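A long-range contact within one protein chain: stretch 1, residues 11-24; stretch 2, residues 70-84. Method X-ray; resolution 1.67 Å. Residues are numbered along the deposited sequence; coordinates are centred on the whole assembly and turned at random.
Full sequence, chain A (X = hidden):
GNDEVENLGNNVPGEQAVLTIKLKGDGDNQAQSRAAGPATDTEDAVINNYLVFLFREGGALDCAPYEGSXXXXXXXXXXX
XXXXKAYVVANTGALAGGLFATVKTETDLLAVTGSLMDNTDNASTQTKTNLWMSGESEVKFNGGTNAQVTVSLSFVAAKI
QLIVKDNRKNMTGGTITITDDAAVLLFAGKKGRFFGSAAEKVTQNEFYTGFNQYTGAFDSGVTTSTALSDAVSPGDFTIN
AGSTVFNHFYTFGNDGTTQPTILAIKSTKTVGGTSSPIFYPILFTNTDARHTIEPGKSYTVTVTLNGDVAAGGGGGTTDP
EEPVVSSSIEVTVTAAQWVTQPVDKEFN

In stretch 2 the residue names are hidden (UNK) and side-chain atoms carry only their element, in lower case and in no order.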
# COMPACT_ATOMS: atom_id res chain seq x y z
N ASN A 11 -8.69 -18.63 29.87
CA ASN A 11 -7.32 -18.73 29.35
C ASN A 11 -6.61 -19.99 29.80
O ASN A 11 -5.40 -20.10 29.59
CB ASN A 11 -6.53 -17.49 29.75
CG ASN A 11 -6.85 -16.31 28.87
OD1 ASN A 11 -7.09 -16.46 27.68
ND2 ASN A 11 -6.85 -15.12 29.43
N VAL A 12 -7.34 -20.94 30.40
CA VAL A 12 -6.72 -22.16 30.89
C VAL A 12 -6.48 -23.12 29.69
O VAL A 12 -7.30 -23.16 28.76
CB VAL A 12 -7.46 -22.84 32.08
CG1 VAL A 12 -7.78 -21.84 33.19
CG2 VAL A 12 -8.72 -23.58 31.63
N PRO A 13 -5.37 -23.89 29.68
CA PRO A 13 -5.14 -24.80 28.54
C PRO A 13 -6.17 -25.91 28.48
O PRO A 13 -6.65 -26.38 29.53
CB PRO A 13 -3.73 -25.34 28.79
CG PRO A 13 -3.49 -25.17 30.22
CD PRO A 13 -4.27 -23.97 30.66
N GLY A 14 -6.52 -26.30 27.26
CA GLY A 14 -7.40 -27.43 27.02
C GLY A 14 -6.57 -28.68 26.83
O GLY A 14 -5.40 -28.72 27.26
N GLU A 15 -7.13 -29.69 26.18
CA GLU A 15 -6.42 -30.93 25.89
C GLU A 15 -5.62 -30.75 24.61
O GLU A 15 -5.98 -29.91 23.79
CB GLU A 15 -7.42 -32.10 25.74
CG GLU A 15 -6.85 -33.43 26.19
CD GLU A 15 -7.70 -34.67 25.96
OE1 GLU A 15 -8.74 -34.58 25.27
OE2 GLU A 15 -7.31 -35.74 26.47
N GLN A 16 -4.52 -31.52 24.43
CA GLN A 16 -3.73 -31.38 23.21
C GLN A 16 -4.62 -31.50 21.99
O GLN A 16 -5.47 -32.40 21.92
CB GLN A 16 -2.61 -32.44 23.13
CG GLN A 16 -1.66 -32.12 21.96
CD GLN A 16 -0.54 -33.12 21.83
OE1 GLN A 16 -0.61 -34.25 22.32
NE2 GLN A 16 0.50 -32.72 21.14
N ALA A 17 -4.43 -30.61 21.05
CA ALA A 17 -5.20 -30.60 19.83
C ALA A 17 -4.29 -30.65 18.62
O ALA A 17 -3.09 -30.38 18.72
CB ALA A 17 -6.06 -29.34 19.78
N VAL A 18 -4.89 -30.98 17.49
CA VAL A 18 -4.25 -30.93 16.18
C VAL A 18 -5.06 -29.95 15.37
O VAL A 18 -6.28 -30.12 15.25
CB VAL A 18 -4.11 -32.30 15.47
CG1 VAL A 18 -3.38 -32.13 14.14
CG2 VAL A 18 -3.38 -33.31 16.37
N LEU A 19 -4.41 -28.91 14.88
CA LEU A 19 -5.04 -27.87 14.07
C LEU A 19 -4.41 -27.88 12.69
O LEU A 19 -3.18 -27.87 12.58
CB LEU A 19 -4.84 -26.49 14.72
CG LEU A 19 -5.73 -26.12 15.90
CD1 LEU A 19 -5.01 -26.33 17.20
CD2 LEU A 19 -6.12 -24.63 15.81
N THR A 20 -5.25 -27.95 11.65
CA THR A 20 -4.79 -27.92 10.26
C THR A 20 -5.19 -26.56 9.73
O THR A 20 -6.38 -26.22 9.75
CB THR A 20 -5.38 -29.10 9.46
OG1 THR A 20 -5.00 -30.32 10.09
CG2 THR A 20 -4.90 -29.11 8.01
N ILE A 21 -4.19 -25.75 9.34
CA ILE A 21 -4.43 -24.40 8.85
C ILE A 21 -4.25 -24.42 7.35
O ILE A 21 -3.26 -24.97 6.86
CB ILE A 21 -3.52 -23.33 9.52
CG1 ILE A 21 -3.39 -23.51 11.07
CG2 ILE A 21 -3.92 -21.87 9.11
CD1 ILE A 21 -4.64 -23.13 11.96
N LYS A 22 -5.24 -23.89 6.64
CA LYS A 22 -5.21 -23.75 5.18
C LYS A 22 -5.25 -22.26 4.84
O LYS A 22 -6.08 -21.53 5.38
CB LYS A 22 -6.40 -24.47 4.50
CG LYS A 22 -6.33 -25.99 4.47
CD LYS A 22 -7.56 -26.53 3.73
CE LYS A 22 -7.58 -28.04 3.61
NZ LYS A 22 -8.77 -28.50 2.84
N LEU A 23 -4.34 -21.82 3.98
CA LEU A 23 -4.31 -20.41 3.57
C LEU A 23 -4.89 -20.27 2.19
O LEU A 23 -4.63 -21.10 1.32
CB LEU A 23 -2.90 -19.81 3.61
CG LEU A 23 -2.11 -20.03 4.91
CD1 LEU A 23 -0.71 -19.47 4.77
CD2 LEU A 23 -2.83 -19.44 6.13
N LYS A 24 -5.70 -19.22 1.98
CA LYS A 24 -6.29 -19.01 0.65
C LYS A 24 -6.43 -17.53 0.42
O LYS A 24 -6.15 -16.74 1.33
CB LYS A 24 -7.65 -19.74 0.51
CG LYS A 24 -8.80 -19.15 1.31
CD LYS A 24 -10.15 -19.83 0.99
CE LYS A 24 -10.92 -19.22 -0.16
NZ LYS A 24 -11.46 -17.87 0.17
N UNK A 70 7.30 -21.29 2.62
CA UNK A 70 6.59 -20.96 1.39
C UNK A 70 5.60 -22.05 1.03
O UNK A 70 5.90 -22.94 0.22
c UNK A 70 7.58 -20.75 0.24
o UNK A 70 8.64 -19.86 0.56
N UNK A 71 4.42 -22.01 1.67
CA UNK A 71 3.33 -22.98 1.49
C UNK A 71 2.00 -22.37 1.96
O UNK A 71 1.98 -21.23 2.44
o UNK A 71 2.64 -23.99 4.37
n UNK A 71 4.84 -24.37 4.31
c UNK A 71 3.66 -24.21 3.72
c UNK A 71 3.63 -24.32 2.21
N UNK A 72 0.90 -23.13 1.82
CA UNK A 72 -0.43 -22.65 2.20
C UNK A 72 -1.15 -23.64 3.14
O UNK A 72 -2.38 -23.63 3.21
c UNK A 72 -1.27 -22.42 0.94
N UNK A 73 -0.37 -24.51 3.84
CA UNK A 73 -0.92 -25.50 4.78
C UNK A 73 0.04 -25.77 5.94
O UNK A 73 1.22 -26.01 5.71
c UNK A 73 -1.25 -26.80 4.05
N UNK A 74 -0.46 -25.71 7.19
CA UNK A 74 0.34 -25.99 8.39
C UNK A 74 -0.40 -26.98 9.30
O UNK A 74 -1.62 -26.91 9.41
c UNK A 74 0.62 -24.71 9.16
N UNK A 75 0.34 -27.90 9.94
CA UNK A 75 -0.21 -28.82 10.93
C UNK A 75 0.40 -28.40 12.27
O UNK A 75 1.62 -28.50 12.46
o UNK A 75 -0.49 -30.53 9.26
c UNK A 75 -0.54 -31.29 11.54
c UNK A 75 0.06 -30.29 10.55
N UNK A 76 -0.44 -27.87 13.18
CA UNK A 76 0.04 -27.39 14.46
C UNK A 76 -0.38 -28.38 15.54
O UNK A 76 -1.57 -28.66 15.67
c UNK A 76 -0.46 -25.94 14.74
c UNK A 76 -0.60 -23.58 13.62
c UNK A 76 -0.07 -25.51 16.16
c UNK A 76 0.10 -24.94 13.68
N UNK A 77 0.59 -28.90 16.32
CA UNK A 77 0.25 -29.87 17.37
C UNK A 77 0.63 -29.39 18.78
O UNK A 77 0.45 -30.12 19.75
c UNK A 77 0.60 -31.79 15.73
o UNK A 77 2.36 -31.03 17.22
c UNK A 77 0.94 -31.22 17.09
N UNK A 78 1.15 -28.17 18.89
CA UNK A 78 1.59 -27.62 20.17
C UNK A 78 0.49 -26.88 20.93
O UNK A 78 0.71 -26.47 22.07
c UNK A 78 4.05 -27.45 19.59
o UNK A 78 2.43 -25.79 18.89
c UNK A 78 2.78 -26.69 19.94
N UNK A 79 -0.66 -26.71 20.29
CA UNK A 79 -1.82 -26.03 20.86
C UNK A 79 -2.82 -26.93 21.53
O UNK A 79 -2.60 -28.14 21.68
N UNK A 80 -3.93 -26.34 21.97
CA UNK A 80 -4.91 -27.10 22.73
C UNK A 80 -6.33 -26.86 22.22
O UNK A 80 -6.55 -26.00 21.35
o UNK A 80 -5.54 -25.52 24.48
c UNK A 80 -4.83 -26.74 24.25
c UNK A 80 -3.39 -26.66 24.81
N UNK A 81 -7.30 -27.55 22.85
CA UNK A 81 -8.73 -27.40 22.53
C UNK A 81 -9.28 -26.07 23.08
O UNK A 81 -10.46 -25.74 22.83
o UNK A 81 -9.25 -28.78 24.43
c UNK A 81 -9.52 -28.59 23.04
c UNK A 81 -9.23 -29.84 22.25
N UNK A 82 -8.42 -25.29 23.75
CA UNK A 82 -8.78 -23.96 24.24
C UNK A 82 -8.60 -22.89 23.15
O UNK A 82 -9.08 -21.77 23.35
c UNK A 82 -7.96 -23.60 25.47
N UNK A 83 -7.95 -23.21 22.00
CA UNK A 83 -7.79 -22.23 20.91
C UNK A 83 -9.17 -21.81 20.37
O UNK A 83 -10.01 -22.67 20.10
c UNK A 83 -6.94 -22.81 19.77
N UNK A 84 -9.39 -20.49 20.22
CA UNK A 84 -10.65 -19.91 19.73
C UNK A 84 -10.48 -19.08 18.45
O UNK A 84 -11.43 -18.96 17.67
c UNK A 84 -11.77 -19.78 22.03
c UNK A 84 -12.99 -20.69 21.76
n UNK A 84 -15.36 -20.85 21.07
c UNK A 84 -14.26 -19.93 21.48
c UNK A 84 -11.28 -19.01 20.79
O HOH W 1 -3.08 -31.82 9.07

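Position 70 carries one carbon and then one oxygen, out of reach of stretch 1; this is a serine, S70. At position 71 there are two carbons, the second carrying one oxygen and one nitrogen: a short carboxamide, so the residue is asparagine, N71; its OD1 accepts a bond from the backbone N of position 73 (3.1 Å).

Positions 72, 73 and 74 each have a single side-chain carbon. At 72 that carbon lies 4.1 Å from L23 CB, and the backbone O accepts a hydrogen bond from L23 N (2.8 Å): alanine, A72. The carbon at 73 lies on the same sheet face as K22: alanine, A73. The one at 74 sits on the other face, its CB 4.4 Å from I21 CB, giving alanine, A74.

Position 75 has one carbon bearing an oxygen and a carbon. It is a threonine, T75, whose CG2 lies 3.9 Å from V18 CG1 and whose OG1 shares a water with T20 OG1 (2.9 and 2.6 Å from the water O, respectively). At 76 four carbons fork at the first, with one arm two carbons long: isoleucine, I76. Its CD1 packs 3.8 Å from I21 CG1.

Positions 77 and 78 both have one carbon bearing an oxygen and a carbon. At 77 the backbone O receives Q16 NE2 at 2.9 Å, in threonine T77; at 78 the CA-to-CB bond points away from stretch 1 and the side chain makes no contact with it, in threonine T78. Position 79 has no side-chain atoms and is G79, its O accepting from A17 N at 3.1 Å.

Position 80 again has a carbon carrying oxygen and carbon, and the oxygen lies 3.0 Å from G14 N: T80, with OG1 as acceptor. The same fork at 81 puts its oxygen 2.9 Å from E15 N, identifying T81. Positions 82 and 83 have one carbon each. The CB at 82 is 3.4 Å from V12 O, in A82, and the CB at 83 is 4.4 Å from L19 CD2, in A83. Position 84, four carbons in a row ending in nitrogen, is K84, beyond reach of stretch 1.

The contact is made of two separate ladders, a single bridge of Q16 with T80 and an antiparallel ladder from L19–I76 to K22–A73. In the antiparallel one, L19 and I76 exchange backbone bonds (L19 N to I76 O, 3.0 Å; I76 N to L19 O, 2.8 Å), as do I21 and A74, while their side chains form an apolar layer on one face. Past T77 the register shifts by one, and threonine hydroxyls join the backbone in holding G14 and E15 beside the T80–A83 type I turn.

Stretch 2, residues 70-84: SNAAATITTGTTAAK
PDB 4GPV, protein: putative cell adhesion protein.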